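Local coordinates for uncharacterized protein YobA (Bacillus subtilis subsp. subtilis str. 168, PDB 4QY7) that is of unknown function but adopts an OB-fold, belongs to the DUF3221 family and is probably made with a signal sequence, at residues 41-44 against 49-52; 18-23 against 37-42. One frame throughout, in Å; residues are numbered along the deposited sequence. Where two conformers were deposited one is given.

Contact 1 (41-44 against 49-52)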
loop_
_atom_site.group_PDB
_atom_site.type_symbol
_atom_site.label_atom_id
_atom_site.label_comp_id
_atom_site.label_asym_id
_atom_site.label_seq_id
_atom_site.Cartn_x
_atom_site.Cartn_y
_atom_site.Cartn_z
ATOM N N GLN A 41 -14.430 -5.146 -5.317
ATOM C CA GLN A 41 -14.432 -4.499 -6.629
ATOM C C GLN A 41 -13.050 -4.007 -7.003
ATOM O O GLN A 41 -12.686 -4.060 -8.187
ATOM C CB GLN A 41 -15.403 -3.330 -6.640
ATOM C CG GLN A 41 -16.867 -3.770 -6.707
ATOM C CD GLN A 41 -17.806 -2.603 -6.573
ATOM O OE1 GLN A 41 -17.671 -1.768 -5.667
ATOM N NE2 GLN A 41 -18.790 -2.509 -7.470
ATOM N N LEU A 42 -12.293 -3.473 -6.011
ATOM C CA LEU A 42 -10.911 -3.053 -6.262
ATOM C C LEU A 42 -10.067 -4.247 -6.646
ATOM O O LEU A 42 -9.253 -4.116 -7.561
ATOM C CB LEU A 42 -10.270 -2.401 -5.026
ATOM C CG LEU A 42 -10.785 -1.032 -4.648
ATOM C CD1 LEU A 42 -10.373 -0.699 -3.253
ATOM C CD2 LEU A 42 -10.291 0.059 -5.622
HETATM N N MSE A 43 -10.269 -5.412 -5.940
HETATM C CA MSE A 43 -9.515 -6.641 -6.241
HETATM C C MSE A 43 -9.727 -7.049 -7.700
HETATM O O MSE A 43 -8.775 -7.474 -8.360
HETATM C CB MSE A 43 -9.908 -7.793 -5.293
HETATM C CG MSE A 43 -9.551 -7.536 -3.828
HETATM SE SE MSE A 43 -7.666 -7.520 -3.496
HETATM C CE MSE A 43 -7.583 -6.290 -2.055
ATOM N N ASN A 44 -10.952 -6.884 -8.215
ATOM C CA ASN A 44 -11.273 -7.217 -9.611
ATOM C C ASN A 44 -10.684 -6.196 -10.594
ATOM O O ASN A 44 -9.977 -6.577 -11.527
ATOM C CB ASN A 44 -12.783 -7.282 -9.791
ATOM C CG ASN A 44 -13.196 -7.653 -11.186
ATOM O OD1 ASN A 44 -12.860 -8.737 -11.669
ATOM N ND2 ASN A 44 -13.900 -6.751 -11.875
ATOM N N ASN A 49 -2.308 -5.232 -9.631
ATOM C CA ASN A 49 -1.833 -3.857 -9.447
ATOM C C ASN A 49 -2.256 -3.365 -8.031
ATOM O O ASN A 49 -2.577 -2.195 -7.848
ATOM C CB ASN A 49 -2.384 -2.949 -10.541
ATOM C CG ASN A 49 -1.619 -3.099 -11.829
ATOM O OD1 ASN A 49 -2.063 -3.768 -12.758
ATOM N ND2 ASN A 49 -0.423 -2.534 -11.875
ATOM N N ILE A 50 -2.288 -4.283 -7.061
ATOM C CA ILE A 50 -2.685 -4.015 -5.685
ATOM C C ILE A 50 -1.639 -4.564 -4.760
ATOM O O ILE A 50 -1.099 -5.657 -5.010
ATOM C CB ILE A 50 -4.036 -4.698 -5.328
ATOM C CG1 ILE A 50 -5.187 -4.120 -6.103
ATOM C CG2 ILE A 50 -4.352 -4.659 -3.801
ATOM C CD1 ILE A 50 -6.105 -5.171 -6.431
ATOM N N VAL A 51 -1.379 -3.847 -3.673
ATOM C CA VAL A 51 -0.480 -4.282 -2.610
ATOM C C VAL A 51 -1.182 -4.013 -1.292
ATOM O O VAL A 51 -1.760 -2.912 -1.134
ATOM C CB VAL A 51 0.894 -3.571 -2.642
ATOM C CG1 VAL A 51 1.819 -4.145 -1.564
ATOM C CG2 VAL A 51 1.539 -3.672 -4.029
ATOM N N ILE A 52 -1.108 -4.941 -0.347
ATOM C CA ILE A 52 -1.680 -4.734 0.968
ATOM C C ILE A 52 -0.503 -4.450 1.886
ATOM O O ILE A 52 0.410 -5.254 1.919
ATOM C CB ILE A 52 -2.496 -5.979 1.381
ATOM C CG1 ILE A 52 -3.709 -6.128 0.415
ATOM C CG2 ILE A 52 -2.951 -5.844 2.852
ATOM C CD1 ILE A 52 -4.338 -7.329 0.430
#

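Contact 2 (18-23 against 37-42)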
loop_
_atom_site.group_PDB
_atom_site.type_symbol
_atom_site.label_atom_id
_atom_site.label_comp_id
_atom_site.label_asym_id
_atom_site.label_seq_id
_atom_site.Cartn_x
_atom_site.Cartn_y
_atom_site.Cartn_z
ATOM N N ASN A 18 -7.013 0.774 10.752
ATOM C CA ASN A 18 -5.931 0.824 11.733
ATOM C C ASN A 18 -4.857 -0.230 11.505
ATOM O O ASN A 18 -3.721 0.009 11.905
ATOM C CB ASN A 18 -6.467 0.683 13.154
ATOM C CG ASN A 18 -7.385 1.813 13.542
ATOM O OD1 ASN A 18 -7.042 2.998 13.438
ATOM N ND2 ASN A 18 -8.599 1.488 13.912
ATOM N N GLU A 19 -5.170 -1.370 10.861
ATOM C CA GLU A 19 -4.159 -2.421 10.686
ATOM C C GLU A 19 -3.490 -2.480 9.337
ATOM O O GLU A 19 -2.387 -3.003 9.259
ATOM C CB GLU A 19 -4.817 -3.809 10.918
ATOM C CG GLU A 19 -5.357 -4.023 12.327
ATOM C CD GLU A 19 -4.349 -3.791 13.441
ATOM O OE1 GLU A 19 -3.134 -3.976 13.196
ATOM O OE2 GLU A 19 -4.775 -3.405 14.553
ATOM N N ARG A 20 -4.125 -1.999 8.289
ATOM C CA ARG A 20 -3.553 -2.138 6.952
ATOM C C ARG A 20 -4.020 -1.051 6.021
ATOM O O ARG A 20 -5.067 -0.441 6.249
ATOM C CB ARG A 20 -3.969 -3.504 6.367
ATOM C CG ARG A 20 -5.481 -3.659 6.105
ATOM C CD ARG A 20 -5.866 -3.369 4.652
ATOM N NE ARG A 20 -7.311 -3.431 4.415
ATOM C CZ ARG A 20 -8.190 -2.436 4.559
ATOM N NH1 ARG A 20 -7.793 -1.236 4.979
ATOM N NH2 ARG A 20 -9.474 -2.635 4.294
ATOM N N ALA A 21 -3.305 -0.894 4.923
ATOM C CA ALA A 21 -3.739 -0.013 3.855
ATOM C C ALA A 21 -3.685 -0.801 2.562
ATOM O O ALA A 21 -2.842 -1.688 2.415
ATOM C CB ALA A 21 -2.895 1.255 3.774
ATOM N N ILE A 22 -4.590 -0.520 1.637
ATOM C CA ILE A 22 -4.595 -1.132 0.314
ATOM C C ILE A 22 -4.083 -0.096 -0.644
ATOM O O ILE A 22 -4.648 1.005 -0.693
ATOM C CB ILE A 22 -6.005 -1.608 -0.091
ATOM C CG1 ILE A 22 -6.511 -2.619 0.979
ATOM C CG2 ILE A 22 -6.009 -2.189 -1.549
ATOM C CD1 ILE A 22 -7.502 -3.639 0.565
ATOM N N LEU A 23 -3.003 -0.425 -1.367
ATOM C CA LEU A 23 -2.403 0.485 -2.332
ATOM C C LEU A 23 -2.641 0.024 -3.737
ATOM O O LEU A 23 -2.492 -1.167 -4.023
ATOM C CB LEU A 23 -0.888 0.573 -2.138
ATOM C CG LEU A 23 -0.375 0.808 -0.750
ATOM C CD1 LEU A 23 1.143 0.996 -0.780
ATOM C CD2 LEU A 23 -1.054 1.997 -0.104
ATOM N N LEU A 37 -15.409 2.211 -4.516
ATOM C CA LEU A 37 -15.460 0.784 -4.787
ATOM C C LEU A 37 -15.211 -0.003 -3.527
ATOM O O LEU A 37 -14.441 0.422 -2.652
ATOM C CB LEU A 37 -14.408 0.392 -5.838
ATOM C CG LEU A 37 -14.601 0.989 -7.232
ATOM C CD1 LEU A 37 -13.430 0.651 -8.132
ATOM C CD2 LEU A 37 -15.889 0.500 -7.870
ATOM N N SER A 38 -15.819 -1.186 -3.448
ATOM C CA SER A 38 -15.569 -2.076 -2.324
ATOM C C SER A 38 -14.206 -2.712 -2.484
ATOM O O SER A 38 -13.624 -2.698 -3.579
ATOM C CB SER A 38 -16.631 -3.172 -2.251
ATOM O OG SER A 38 -16.499 -4.034 -3.373
ATOM N N GLU A 39 -13.711 -3.335 -1.422
ATOM C CA GLU A 39 -12.455 -4.050 -1.522
ATOM C C GLU A 39 -12.546 -5.131 -2.607
ATOM O O GLU A 39 -11.624 -5.248 -3.400
ATOM C CB GLU A 39 -12.079 -4.660 -0.172
ATOM C CG GLU A 39 -10.753 -5.391 -0.257
ATOM C CD GLU A 39 -10.165 -5.790 1.073
ATOM O OE1 GLU A 39 -10.576 -5.232 2.116
ATOM O OE2 GLU A 39 -9.226 -6.615 1.053
ATOM N N GLY A 40 -13.673 -5.854 -2.680
ATOM C CA GLY A 40 -13.878 -6.874 -3.706
ATOM C C GLY A 40 -13.821 -6.316 -5.113
ATOM O O GLY A 40 -13.231 -6.918 -6.012
ATOM N N GLN A 41 -14.430 -5.146 -5.317
ATOM C CA GLN A 41 -14.432 -4.499 -6.629
ATOM C C GLN A 41 -13.050 -4.007 -7.003
ATOM O O GLN A 41 -12.686 -4.060 -8.187
ATOM C CB GLN A 41 -15.403 -3.330 -6.640
ATOM C CG GLN A 41 -16.867 -3.770 -6.707
ATOM C CD GLN A 41 -17.806 -2.603 -6.573
ATOM O OE1 GLN A 41 -17.671 -1.768 -5.667
ATOM N NE2 GLN A 41 -18.790 -2.509 -7.470
ATOM N N LEU A 42 -12.293 -3.473 -6.011
ATOM C CA LEU A 42 -10.911 -3.053 -6.262
ATOM C C LEU A 42 -10.067 -4.247 -6.646
ATOM O O LEU A 42 -9.253 -4.116 -7.561
ATOM C CB LEU A 42 -10.270 -2.401 -5.026
ATOM C CG LEU A 42 -10.785 -1.032 -4.648
ATOM C CD1 LEU A 42 -10.373 -0.699 -3.253
ATOM C CD2 LEU A 42 -10.291 0.059 -5.622
#

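Contact 1 (41-44 against 49-52)
Ile50 reaches across from its strand to the helix at Leu42 and Met43, which is selenomethionine in this crystal. Its CB points at the helix but stands off from it, and the contact is made by the two branches beyond. CG2, anti to the backbone N, comes within 4.0 Å of Met43 CE. CG1 takes the other course (chi1 -66°) and passes the approach on to CD1. That terminal methyl rests on the helix backbone, 3.5 Å from Leu42 O and 3.7 Å from Met43 CA; Met43 SE lies beside it at 4.1 Å. A chi2 of 143°, well off a staggered value, goes with this placement of CD1. Met43 leaves its helix pointing away from the strand, yet bends at chi2 and chi3 so that its end returns, in the conformer described, to cross Ile50 at about a right angle. The same CE also meets Ile52 CD1, at 4.2 Å. These methyl contacts, with Ile50 CD1 set against the helix backbone, mark the interface as apolar packing, to which Pro82 adds by touching both Met43 and Ile50. This is helix-on-sheet packing: helix 39-45 lies against strand 50-54 of the OB-fold sheet, the next strand in the chain.

Contact 2 (18-23 against 37-42)
The Arg20 guanidinium and the Glu39 carboxylate meet, in the Arg20 conformer described, with their planes 66° apart. Ile22 CG1 sits 3.6 Å from the guanidinium plane on one face, displaced to the margin of the group, while Glu39 OE1 stands at the edge, near that plane, 3.6 Å from Arg20 NH2. The Arg20-Glu39 pair is thus a long salt bridge without a hydrogen bond, joining strand 20-24 of the OB-fold sheet to the capping-box end of helix 39-45. Glu39, in the first turn, holds CG anti to its backbone N (chi1 -179°) and runs extended from there, which carries the carboxylate across to the strand. Packing against Ile22 makes up the larger part of the contact. The Ile22 and Glu39 side chains cross at about a right angle, and Ile22 CD1 lies 3.5 Å from Glu39 CD and equally close to OE2, with OE1 a little farther, so a methyl backs the charged group. With alanine at Glu39, Arg20 would probably lose this charge partner, and a gap would open beside the Ile22 methyl. The box itself is reciprocal. Ser38 OG accepts from Gln41 N at 3.0 Å, and in return Ser38 N donates to Gln41 OE1 over 2.9 Å, nearly straight at 172°, in the carbonyl plane and on a lone pair.

In the fold
Contacts 1 and 2 place one short helix, 39-45, on two neighbouring antiparallel strands, 20-24 and 50-54; the centres of the two contacts are about 7 Å apart. The strands are joined directly by a probable hydrogen bond from Leu23 N to Val51 O (2.8 Å). Ile22 is where the two contacts merge: its CD1 packs 3.7 Å from Met43 CE, and its CG2 lies 3.7 Å from Ile50 CG2. The apolar patch of contact 1 therefore runs on into contact 2, which adds the charged pair nearer the start of the helix. On its inner side, Leu42 reaches Leu15 of strand 7-16, bringing a third strand under the helix.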